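Local coordinates for protein TSC1 N-terminal domain (Chaetomium thermophilum, PDB 7A0M) that probably binds phosphoinositides of the lysosomal membrane, helping the TSC complex, whose TSC1 subunit it belongs to, reach lysosomes and regulate mTORC1, at residues P102-A107 with D167-V172; N146-R151 with D175-F180; I329-Y334 with K374-H379; P335-D340 with Y385-E390. All coordinates share one frame; numbering follows the deposited sequence.

Interaction 1. Residues P102-A107 with D167-V172; sequences PVLDNA and DLKEQV
Ala107 and Lys169 bring the two backbones together, their CA atoms 5.7 Å apart, where the last turn of helix 89-105 runs out beside the first turn of helix 168-183. No hydrogen bond crosses between the segments. On the inner side, Leu104 and Val172 meet through one methyl each, CD2 of Leu104 lying 3.9 Å from CG1 of Val172, and the two side chains cross obliquely. CG1 of Val172 stands anti to the backbone N (chi1 168°), which sets this methyl against the leucine. Further out, the aliphatic part of Lys169 lies over the helix end, with its CD 3.5 Å from the backbone O of Leu104. Its chain is extended, and NZ ends 4.9 Å from OD1 of Asp105, a distance at which opposite charges may attract without touching. Leu168 adds its CD1, 3.8 Å from O of Ala107. The start of the second helix is shaped by an Asx turn, in which OD1 of Asp167 accepts from N of Lys169 at 2.7 Å. Across the way, ND2 of Asn106 bonds O of Pro102 at 2.8 Å and ties the helix end back on itself. Val103 and Val172 continue inward onto helix 113-125. The contact thus grades from buried methyls to a surface lysine, joined by methyl packing and carbon chains against backbone carbonyls, while the Asx-turn and Asn106 bonds stay within their own segments.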
# COMPACT_ATOMS: atom_id res chain seq x y z
N PRO B 102 -37.73 25.54 -34.72
CA PRO B 102 -39.17 25.20 -34.65
C PRO B 102 -39.46 23.91 -33.90
O PRO B 102 -40.45 23.84 -33.17
CB PRO B 102 -39.57 25.10 -36.13
CG PRO B 102 -38.64 26.02 -36.82
CD PRO B 102 -37.33 25.87 -36.10
N VAL B 103 -38.62 22.89 -34.07
CA VAL B 103 -38.82 21.64 -33.34
C VAL B 103 -38.54 21.83 -31.85
O VAL B 103 -39.30 21.37 -31.00
CB VAL B 103 -37.95 20.52 -33.94
CG1 VAL B 103 -37.86 19.35 -32.97
CG2 VAL B 103 -38.52 20.07 -35.28
N LEU B 104 -37.44 22.52 -31.52
CA LEU B 104 -37.07 22.70 -30.12
C LEU B 104 -38.13 23.48 -29.35
O LEU B 104 -38.37 23.22 -28.17
CB LEU B 104 -35.71 23.39 -30.02
CG LEU B 104 -34.50 22.55 -30.43
CD1 LEU B 104 -33.21 23.33 -30.25
CD2 LEU B 104 -34.46 21.25 -29.64
N ASP B 105 -38.77 24.45 -30.01
CA ASP B 105 -39.77 25.27 -29.33
C ASP B 105 -41.06 24.52 -29.05
O ASP B 105 -41.85 24.96 -28.21
CB ASP B 105 -40.07 26.52 -30.17
CG ASP B 105 -38.87 27.43 -30.31
OD1 ASP B 105 -37.93 27.32 -29.49
OD2 ASP B 105 -38.86 28.26 -31.25
N ASN B 106 -41.30 23.39 -29.73
CA ASN B 106 -42.54 22.64 -29.58
C ASN B 106 -42.30 21.18 -29.19
O ASN B 106 -43.20 20.35 -29.33
CB ASN B 106 -43.36 22.70 -30.87
CG ASN B 106 -43.73 24.12 -31.25
OD1 ASN B 106 -44.72 24.67 -30.78
ND2 ASN B 106 -42.92 24.73 -32.12
N ALA B 107 -41.09 20.86 -28.71
CA ALA B 107 -40.77 19.47 -28.40
C ALA B 107 -41.65 18.91 -27.28
O ALA B 107 -42.09 17.76 -27.35
CB ALA B 107 -39.29 19.35 -28.02
N ASP B 167 -36.32 16.67 -19.42
CA ASP B 167 -37.01 17.54 -20.36
C ASP B 167 -36.69 17.13 -21.79
O ASP B 167 -35.53 16.94 -22.14
CB ASP B 167 -36.63 19.01 -20.12
CG ASP B 167 -37.51 19.98 -20.88
OD1 ASP B 167 -37.54 19.93 -22.13
OD2 ASP B 167 -38.19 20.80 -20.22
N LEU B 168 -37.74 17.01 -22.62
CA LEU B 168 -37.54 16.54 -23.99
C LEU B 168 -36.71 17.52 -24.81
O LEU B 168 -35.94 17.10 -25.68
CB LEU B 168 -38.88 16.30 -24.67
CG LEU B 168 -39.51 14.92 -24.49
CD1 LEU B 168 -40.87 14.86 -25.16
CD2 LEU B 168 -38.59 13.84 -25.04
N LYS B 169 -36.84 18.83 -24.55
CA LYS B 169 -36.02 19.79 -25.27
C LYS B 169 -34.55 19.62 -24.92
O LYS B 169 -33.68 19.68 -25.80
CB LYS B 169 -36.48 21.22 -24.99
CG LYS B 169 -35.64 22.28 -25.68
CD LYS B 169 -36.17 23.68 -25.44
CE LYS B 169 -35.11 24.73 -25.74
NZ LYS B 169 -35.57 26.10 -25.39
N GLU B 170 -34.25 19.41 -23.63
CA GLU B 170 -32.87 19.15 -23.24
C GLU B 170 -32.41 17.78 -23.73
O GLU B 170 -31.25 17.62 -24.11
CB GLU B 170 -32.74 19.25 -21.72
CG GLU B 170 -31.33 19.03 -21.18
CD GLU B 170 -31.14 17.65 -20.56
OE1 GLU B 170 -31.32 16.64 -21.27
OE2 GLU B 170 -30.82 17.58 -19.36
N GLN B 171 -33.31 16.80 -23.72
CA GLN B 171 -32.95 15.46 -24.20
C GLN B 171 -32.62 15.48 -25.68
O GLN B 171 -31.67 14.82 -26.12
CB GLN B 171 -34.08 14.48 -23.91
CG GLN B 171 -34.21 14.08 -22.45
CD GLN B 171 -35.45 13.26 -22.17
OE1 GLN B 171 -36.14 12.82 -23.09
NE2 GLN B 171 -35.74 13.04 -20.89
N VAL B 172 -33.39 16.22 -26.48
CA VAL B 172 -33.12 16.30 -27.91
C VAL B 172 -31.75 16.92 -28.15
O VAL B 172 -30.93 16.38 -28.91
CB VAL B 172 -34.23 17.09 -28.64
CG1 VAL B 172 -33.79 17.43 -30.05
CG2 VAL B 172 -35.51 16.27 -28.67

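Interaction 2. Residues N146-R151 with D175-F180; sequences NRLLVR and DALLAF
Antiparallel helix packing within an all-helical array, consistent with a HEAT-like solenoid, joins Leu148 of helix 142-153 to Ala176, Leu177 and Phe180 of helix 168-183. The short segments run at 145° to each other, N to C, and their axes approach to 9.9 Å. Leu148 enters three of the four residue contacts. Its CB is 3.6 Å from CD2 of Leu177, while its CD1 rests 3.6 Å from both CB of Ala176 and CD2 of Phe180, one turn further along the same helix. The Leu148 and Phe180 side chains cross at about a right angle. Ala176, having only CB, lets the leucine methyl come in close to the second helix. All five touching residues are buried, and the interface between these segments is apolar throughout. Trp96 and Leu100 of helix 89-105 also pack on Leu148, and Leu208 of helix 199-214 touches both Leu149 and Leu177. Away from this face, Arg147 and Arg151 form salt bridges with Asp97 and Asp101 of helix 89-105. Leu149 meets Leu177 at about a right angle, its CG 3.8 Å from Leu177 CD2, the same methyl that touches CB of Leu148.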
# COMPACT_ATOMS: atom_id res chain seq x y z
N ASN B 146 -22.10 23.11 -33.43
CA ASN B 146 -22.14 24.48 -32.92
C ASN B 146 -23.57 24.98 -32.76
O ASN B 146 -23.89 25.66 -31.78
CB ASN B 146 -21.36 25.42 -33.85
CG ASN B 146 -19.86 25.24 -33.72
OD1 ASN B 146 -19.36 24.72 -32.73
ND2 ASN B 146 -19.13 25.71 -34.73
N ARG B 147 -24.45 24.65 -33.71
CA ARG B 147 -25.85 24.99 -33.56
C ARG B 147 -26.46 24.31 -32.34
O ARG B 147 -27.19 24.94 -31.57
CB ARG B 147 -26.62 24.61 -34.83
CG ARG B 147 -26.58 25.67 -35.91
CD ARG B 147 -27.66 26.71 -35.66
NE ARG B 147 -28.90 26.37 -36.35
CZ ARG B 147 -30.11 26.70 -35.92
NH1 ARG B 147 -30.25 27.37 -34.79
NH2 ARG B 147 -31.18 26.35 -36.62
N LEU B 148 -26.15 23.03 -32.13
CA LEU B 148 -26.64 22.33 -30.95
C LEU B 148 -26.00 22.87 -29.68
O LEU B 148 -26.68 23.02 -28.65
CB LEU B 148 -26.35 20.84 -31.09
CG LEU B 148 -27.05 20.08 -32.22
CD1 LEU B 148 -26.67 18.62 -32.18
CD2 LEU B 148 -28.56 20.24 -32.10
N LEU B 149 -24.70 23.18 -29.73
CA LEU B 149 -24.00 23.66 -28.54
C LEU B 149 -24.55 24.99 -28.06
O LEU B 149 -24.86 25.16 -26.88
CB LEU B 149 -22.50 23.77 -28.82
CG LEU B 149 -21.72 22.46 -28.77
CD1 LEU B 149 -20.31 22.67 -29.29
CD2 LEU B 149 -21.70 21.93 -27.35
N VAL B 150 -24.68 25.96 -28.97
CA VAL B 150 -25.16 27.29 -28.59
C VAL B 150 -26.53 27.19 -27.92
O VAL B 150 -26.78 27.83 -26.90
CB VAL B 150 -25.18 28.22 -29.81
CG1 VAL B 150 -26.22 29.32 -29.63
CG2 VAL B 150 -23.81 28.83 -30.04
N ARG B 151 -27.42 26.39 -28.48
CA ARG B 151 -28.73 26.21 -27.86
C ARG B 151 -28.65 25.44 -26.55
O ARG B 151 -29.48 25.65 -25.65
CB ARG B 151 -29.65 25.55 -28.87
CG ARG B 151 -29.69 26.41 -30.11
CD ARG B 151 -31.06 26.91 -30.41
NE ARG B 151 -31.08 27.64 -31.67
CZ ARG B 151 -30.60 28.88 -31.80
NH1 ARG B 151 -30.09 29.49 -30.74
NH2 ARG B 151 -30.66 29.51 -32.96
N ASP B 175 -29.19 14.27 -26.68
CA ASP B 175 -29.07 13.06 -27.48
C ASP B 175 -28.47 13.36 -28.85
O ASP B 175 -27.69 12.55 -29.39
CB ASP B 175 -30.43 12.38 -27.64
CG ASP B 175 -30.98 11.86 -26.32
OD1 ASP B 175 -30.30 12.03 -25.29
OD2 ASP B 175 -32.08 11.28 -26.33
N ALA B 176 -28.81 14.51 -29.44
CA ALA B 176 -28.23 14.87 -30.73
C ALA B 176 -26.75 15.20 -30.59
O ALA B 176 -25.93 14.77 -31.42
CB ALA B 176 -28.99 16.04 -31.34
N LEU B 177 -26.37 15.95 -29.56
CA LEU B 177 -24.96 16.25 -29.33
C LEU B 177 -24.16 14.97 -29.10
O LEU B 177 -23.05 14.82 -29.61
CB LEU B 177 -24.80 17.20 -28.15
CG LEU B 177 -24.97 18.69 -28.42
CD1 LEU B 177 -25.16 19.46 -27.11
CD2 LEU B 177 -23.77 19.23 -29.18
N LEU B 178 -24.72 14.04 -28.32
CA LEU B 178 -24.04 12.77 -28.10
C LEU B 178 -24.01 11.93 -29.37
O LEU B 178 -23.02 11.24 -29.64
CB LEU B 178 -24.73 12.00 -26.96
CG LEU B 178 -24.49 12.56 -25.56
CD1 LEU B 178 -25.09 11.65 -24.50
CD2 LEU B 178 -23.00 12.77 -25.31
N ALA B 179 -25.08 11.97 -30.17
CA ALA B 179 -25.10 11.23 -31.42
C ALA B 179 -24.08 11.80 -32.41
O ALA B 179 -23.34 11.06 -33.05
CB ALA B 179 -26.50 11.24 -32.02
N PHE B 180 -24.05 13.13 -32.55
CA PHE B 180 -23.05 13.76 -33.40
C PHE B 180 -21.65 13.53 -32.85
O PHE B 180 -20.69 13.36 -33.61
CB PHE B 180 -23.33 15.25 -33.55
CG PHE B 180 -24.35 15.58 -34.60
CD1 PHE B 180 -23.98 15.66 -35.94
CD2 PHE B 180 -25.67 15.80 -34.27
CE1 PHE B 180 -24.91 15.96 -36.91
CE2 PHE B 180 -26.61 16.10 -35.23
CZ PHE B 180 -26.23 16.18 -36.55

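Interaction 3. Residues I329-Y334 with K374-H379; sequences ILYGLY and KQHLLH
Tyr331, His376 and His379 form a buried aromatic cluster that fastens the loop segment 374-379, which follows helix 357-373, to the last turns of helix 323-333. Tyr331 lies between the two histidines. CG of Tyr331 stands anti to the backbone N (chi1 177°), starting the ring toward the loop, and OH gives a hydrogen bond of 2.6 Å to O of Leu377, which lies near the ring plane at its edge. The ring of His379 turns an edge to the tyrosine face in a T-shaped pair, with planes at 86° and CD2 4.2 Å above the Tyr331 plane toward its rim. His376 comes in obliquely, its CB 3.8 Å from Tyr331 CE2. NE2 of His379 donates to O of Gly332 at 2.9 Å, from above the carbonyl plane, so a carbonyl near the helix C-terminus finds a side-chain donor. ND1 of His379 bonds N of Asn381, and the two ring nitrogens of His376 bond O of Phe372 and OG1 of Thr328, which fixes both imidazoles. A phenylalanine in place of Tyr331 would probably keep the ring packing but leave O of Leu377 without its hydroxyl donor. Phe338 and Pro335 of helix 335-343 pack on Tyr331 and His379 respectively, Leu377 pairs through its backbone with Leu412, and Leu378 of the second subunit packs on Tyr331.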
# COMPACT_ATOMS: atom_id res chain seq x y z
N ILE B 329 -5.11 7.68 -10.03
CA ILE B 329 -4.87 7.49 -11.45
C ILE B 329 -3.42 7.84 -11.81
O ILE B 329 -2.83 7.20 -12.69
CB ILE B 329 -5.88 8.29 -12.29
CG1 ILE B 329 -5.90 7.80 -13.74
CG2 ILE B 329 -5.60 9.79 -12.23
CD1 ILE B 329 -6.29 6.34 -13.88
N LEU B 330 -2.83 8.83 -11.14
CA LEU B 330 -1.43 9.15 -11.38
C LEU B 330 -0.53 8.03 -10.86
O LEU B 330 0.41 7.61 -11.54
CB LEU B 330 -1.06 10.48 -10.73
CG LEU B 330 -1.68 11.76 -11.29
CD1 LEU B 330 -1.26 12.96 -10.46
CD2 LEU B 330 -1.29 11.95 -12.75
N TYR B 331 -0.80 7.55 -9.65
CA TYR B 331 -0.02 6.46 -9.08
C TYR B 331 -0.24 5.16 -9.83
O TYR B 331 0.67 4.33 -9.92
CB TYR B 331 -0.36 6.30 -7.60
CG TYR B 331 0.34 5.15 -6.91
CD1 TYR B 331 1.67 5.25 -6.53
CD2 TYR B 331 -0.34 3.97 -6.63
CE1 TYR B 331 2.31 4.20 -5.90
CE2 TYR B 331 0.30 2.92 -6.00
CZ TYR B 331 1.62 3.04 -5.63
OH TYR B 331 2.25 2.00 -5.00
N GLY B 332 -1.44 4.95 -10.39
CA GLY B 332 -1.70 3.74 -11.13
C GLY B 332 -0.99 3.68 -12.47
O GLY B 332 -0.62 2.60 -12.93
N LEU B 333 -0.80 4.83 -13.11
CA LEU B 333 -0.22 4.88 -14.45
C LEU B 333 1.29 5.05 -14.43
O LEU B 333 2.00 4.34 -15.15
CB LEU B 333 -0.87 6.01 -15.26
CG LEU B 333 -2.36 5.83 -15.54
CD1 LEU B 333 -2.90 6.96 -16.41
CD2 LEU B 333 -2.62 4.48 -16.18
N TYR B 334 1.80 5.98 -13.62
CA TYR B 334 3.24 6.25 -13.55
C TYR B 334 3.65 6.39 -12.09
O TYR B 334 3.98 7.48 -11.61
CB TYR B 334 3.59 7.51 -14.34
CG TYR B 334 3.40 7.36 -15.83
CD1 TYR B 334 2.18 7.65 -16.43
CD2 TYR B 334 4.43 6.91 -16.65
CE1 TYR B 334 1.99 7.51 -17.79
CE2 TYR B 334 4.26 6.76 -18.01
CZ TYR B 334 3.04 7.06 -18.57
OH TYR B 334 2.86 6.92 -19.93
N LYS B 374 -1.15 5.86 2.50
CA LYS B 374 -1.76 4.84 3.34
C LYS B 374 -3.00 4.22 2.71
O LYS B 374 -3.63 3.36 3.33
CB LYS B 374 -2.13 5.44 4.70
CG LYS B 374 -0.96 6.00 5.48
CD LYS B 374 -1.42 6.55 6.82
CE LYS B 374 -0.29 7.25 7.55
NZ LYS B 374 -0.77 7.90 8.81
N GLN B 375 -3.37 4.64 1.50
CA GLN B 375 -4.52 4.10 0.80
C GLN B 375 -4.16 3.22 -0.39
O GLN B 375 -5.06 2.67 -1.04
CB GLN B 375 -5.42 5.25 0.30
CG GLN B 375 -6.17 5.99 1.39
CD GLN B 375 -6.94 7.18 0.84
OE1 GLN B 375 -6.81 7.53 -0.33
NE2 GLN B 375 -7.74 7.82 1.69
N HIS B 376 -2.87 3.07 -0.70
CA HIS B 376 -2.46 2.40 -1.93
C HIS B 376 -1.42 1.33 -1.65
O HIS B 376 -0.46 1.55 -0.90
CB HIS B 376 -1.93 3.41 -2.95
CG HIS B 376 -2.99 4.29 -3.52
ND1 HIS B 376 -3.49 5.38 -2.85
CD2 HIS B 376 -3.64 4.24 -4.71
CE1 HIS B 376 -4.41 5.97 -3.59
NE2 HIS B 376 -4.52 5.30 -4.73
N LEU B 377 -1.61 0.17 -2.28
CA LEU B 377 -0.66 -0.93 -2.21
C LEU B 377 0.60 -0.60 -3.01
O LEU B 377 0.62 0.32 -3.84
CB LEU B 377 -1.29 -2.22 -2.74
CG LEU B 377 -2.55 -2.71 -2.04
CD1 LEU B 377 -3.28 -3.72 -2.92
CD2 LEU B 377 -2.22 -3.32 -0.69
N LEU B 378 1.66 -1.36 -2.75
CA LEU B 378 2.86 -1.27 -3.56
C LEU B 378 2.55 -1.60 -5.01
O LEU B 378 1.90 -2.61 -5.31
CB LEU B 378 3.94 -2.20 -3.02
CG LEU B 378 5.28 -2.20 -3.77
CD1 LEU B 378 5.98 -0.86 -3.62
CD2 LEU B 378 6.17 -3.34 -3.29
N HIS B 379 3.02 -0.75 -5.92
CA HIS B 379 2.71 -0.89 -7.34
C HIS B 379 3.62 -1.94 -7.97
O HIS B 379 4.81 -2.00 -7.65
CB HIS B 379 2.87 0.44 -8.05
CG HIS B 379 2.18 0.51 -9.38
ND1 HIS B 379 2.64 -0.15 -10.50
CD2 HIS B 379 1.07 1.18 -9.77
CE1 HIS B 379 1.84 0.10 -11.52
NE2 HIS B 379 0.88 0.91 -11.10

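Interaction 4. Residues P335-D340 with Y385-E390; sequences PINFVD and YTIETE
Ile336 and Ile387 mark the closest backbone approach, CA to CA 5.6 Å, where the first turn of helix 335-343 faces the capping-box turn that leads into helix 389-392. Glu390, from a distant part of the chain, is extended, with CG anti to the backbone N (chi1 176°), and its carboxylate accepts the backbone N-H groups of that first turn. OE1 takes N of Ile336 at 3.0 Å on its syn lone pair. OE2 takes N of Asn337 at 2.9 Å on the syn side and ND2 of the same residue at 2.6 Å on the anti side, both donors coming from one face of the carboxylate plane. ND2 also makes a weak bond to O of Ile387. OE1 is also bonded by ND2 of Asn381. The N-terminal end of the helix would be expected to favour the charged form of this buried acid. An alanine in place of Glu390 would probably leave the amides of Ile336 and Asn337 without their acceptor and the Asn337 amide group freer to turn. The glutamate's own turn is set by the capping box: N of Thr386 bonds OG1 of Thr389 at 2.9 Å, and OG1 of Thr386 accepts a weak bond from N of Glu388. An apolar contact flanks the polar grip, with CG2 of Ile336 lying 3.8 Å from CB of Ile387. Asp340, whose OD1 forms a salt bridge with Arg343, crosses Ile387 at about a right angle, the isoleucine CD1 lying 3.5 Å from OD2.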
# COMPACT_ATOMS: atom_id res chain seq x y z
N PRO B 335 3.65 5.28 -11.34
CA PRO B 335 3.98 5.36 -9.91
C PRO B 335 5.41 5.79 -9.64
O PRO B 335 5.64 6.63 -8.76
CB PRO B 335 3.72 3.93 -9.41
CG PRO B 335 3.90 3.08 -10.63
CD PRO B 335 3.36 3.90 -11.76
N ILE B 336 6.38 5.23 -10.36
CA ILE B 336 7.79 5.53 -10.08
C ILE B 336 8.09 7.00 -10.35
O ILE B 336 8.80 7.65 -9.57
CB ILE B 336 8.70 4.60 -10.90
CG1 ILE B 336 8.37 3.14 -10.60
CG2 ILE B 336 10.16 4.89 -10.59
CD1 ILE B 336 9.16 2.15 -11.43
N ASN B 337 7.55 7.55 -11.44
CA ASN B 337 7.72 8.97 -11.71
C ASN B 337 6.93 9.83 -10.72
O ASN B 337 7.38 10.93 -10.37
CB ASN B 337 7.32 9.29 -13.14
CG ASN B 337 8.36 8.86 -14.15
OD1 ASN B 337 9.21 9.65 -14.56
ND2 ASN B 337 8.30 7.60 -14.57
N PHE B 338 5.77 9.35 -10.28
CA PHE B 338 4.95 10.14 -9.36
C PHE B 338 5.61 10.27 -8.00
O PHE B 338 5.72 11.37 -7.45
CB PHE B 338 3.56 9.51 -9.23
CG PHE B 338 2.57 10.38 -8.51
CD1 PHE B 338 2.72 11.76 -8.49
CD2 PHE B 338 1.49 9.82 -7.85
CE1 PHE B 338 1.80 12.56 -7.82
CE2 PHE B 338 0.58 10.61 -7.18
CZ PHE B 338 0.73 11.98 -7.17
N VAL B 339 6.06 9.14 -7.43
CA VAL B 339 6.70 9.20 -6.11
C VAL B 339 8.04 9.91 -6.20
O VAL B 339 8.51 10.48 -5.21
CB VAL B 339 6.83 7.79 -5.51
CG1 VAL B 339 5.48 7.09 -5.48
CG2 VAL B 339 7.85 6.96 -6.28
N ASP B 340 8.69 9.88 -7.37
CA ASP B 340 9.92 10.65 -7.54
C ASP B 340 9.65 12.15 -7.56
O ASP B 340 10.48 12.93 -7.09
CB ASP B 340 10.63 10.23 -8.82
CG ASP B 340 12.03 10.81 -8.93
OD1 ASP B 340 12.94 10.31 -8.24
OD2 ASP B 340 12.21 11.78 -9.69
N TYR B 385 10.20 -1.88 -13.51
CA TYR B 385 10.69 -0.75 -14.28
C TYR B 385 11.58 0.14 -13.42
O TYR B 385 11.53 0.11 -12.19
CB TYR B 385 9.52 0.08 -14.84
CG TYR B 385 8.58 -0.73 -15.68
CD1 TYR B 385 8.90 -1.07 -16.99
CD2 TYR B 385 7.37 -1.18 -15.18
CE1 TYR B 385 8.05 -1.83 -17.77
CE2 TYR B 385 6.50 -1.93 -15.95
CZ TYR B 385 6.85 -2.25 -17.24
OH TYR B 385 5.99 -3.01 -18.01
N THR B 386 12.40 0.91 -14.12
CA THR B 386 13.09 2.05 -13.55
C THR B 386 12.28 3.30 -13.85
O THR B 386 11.23 3.24 -14.50
CB THR B 386 14.51 2.16 -14.11
OG1 THR B 386 14.45 2.46 -15.51
CG2 THR B 386 15.27 0.86 -13.92
N ILE B 387 12.75 4.44 -13.36
CA ILE B 387 12.07 5.69 -13.66
C ILE B 387 12.16 6.01 -15.15
O ILE B 387 11.31 6.73 -15.68
CB ILE B 387 12.63 6.83 -12.79
CG1 ILE B 387 11.78 8.10 -12.95
CG2 ILE B 387 14.08 7.11 -13.13
CD1 ILE B 387 12.18 9.22 -12.02
N GLU B 388 13.17 5.47 -15.84
CA GLU B 388 13.31 5.70 -17.28
C GLU B 388 12.40 4.78 -18.08
O GLU B 388 11.60 5.24 -18.90
CB GLU B 388 14.77 5.49 -17.69
CG GLU B 388 15.73 6.56 -17.19
CD GLU B 388 15.33 7.95 -17.63
OE1 GLU B 388 14.96 8.77 -16.76
OE2 GLU B 388 15.38 8.22 -18.85
N THR B 389 12.50 3.47 -17.85
CA THR B 389 11.75 2.51 -18.65
C THR B 389 10.25 2.56 -18.39
O THR B 389 9.47 2.13 -19.24
CB THR B 389 12.27 1.09 -18.41
OG1 THR B 389 12.27 0.81 -17.01
CG2 THR B 389 13.68 0.94 -18.96
N GLU B 390 9.83 3.08 -17.23
CA GLU B 390 8.40 3.29 -17.00
C GLU B 390 7.82 4.23 -18.04
O GLU B 390 6.69 4.04 -18.50
CB GLU B 390 8.17 3.82 -15.58
CG GLU B 390 6.72 4.15 -15.29
CD GLU B 390 6.51 4.65 -13.88
OE1 GLU B 390 6.29 3.81 -12.98
OE2 GLU B 390 6.58 5.88 -13.66

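Interactions 1 and 2 share helix 168-183, one at its first turn and the other further along; they touch through Leu104 and Arg151, with centres 12 Å apart. Interaction 2 is wholly buried, near the middle of the chain, whereas interaction 1 opens to the surface at its lysine side. Both rely on apolar packing. Interactions 3 and 4 lie far off, the centres of 1 and 4 being about 51 Å apart, and use the successive helices 323-333 and 335-343. Here buried polar groups serve helix ends, a histidine at a C-terminal carbonyl and a glutamate at an N-terminus. Interaction 3 is buried and interaction 4 partly so; Phe338 against Leu330 joins them, and both touch the second subunit.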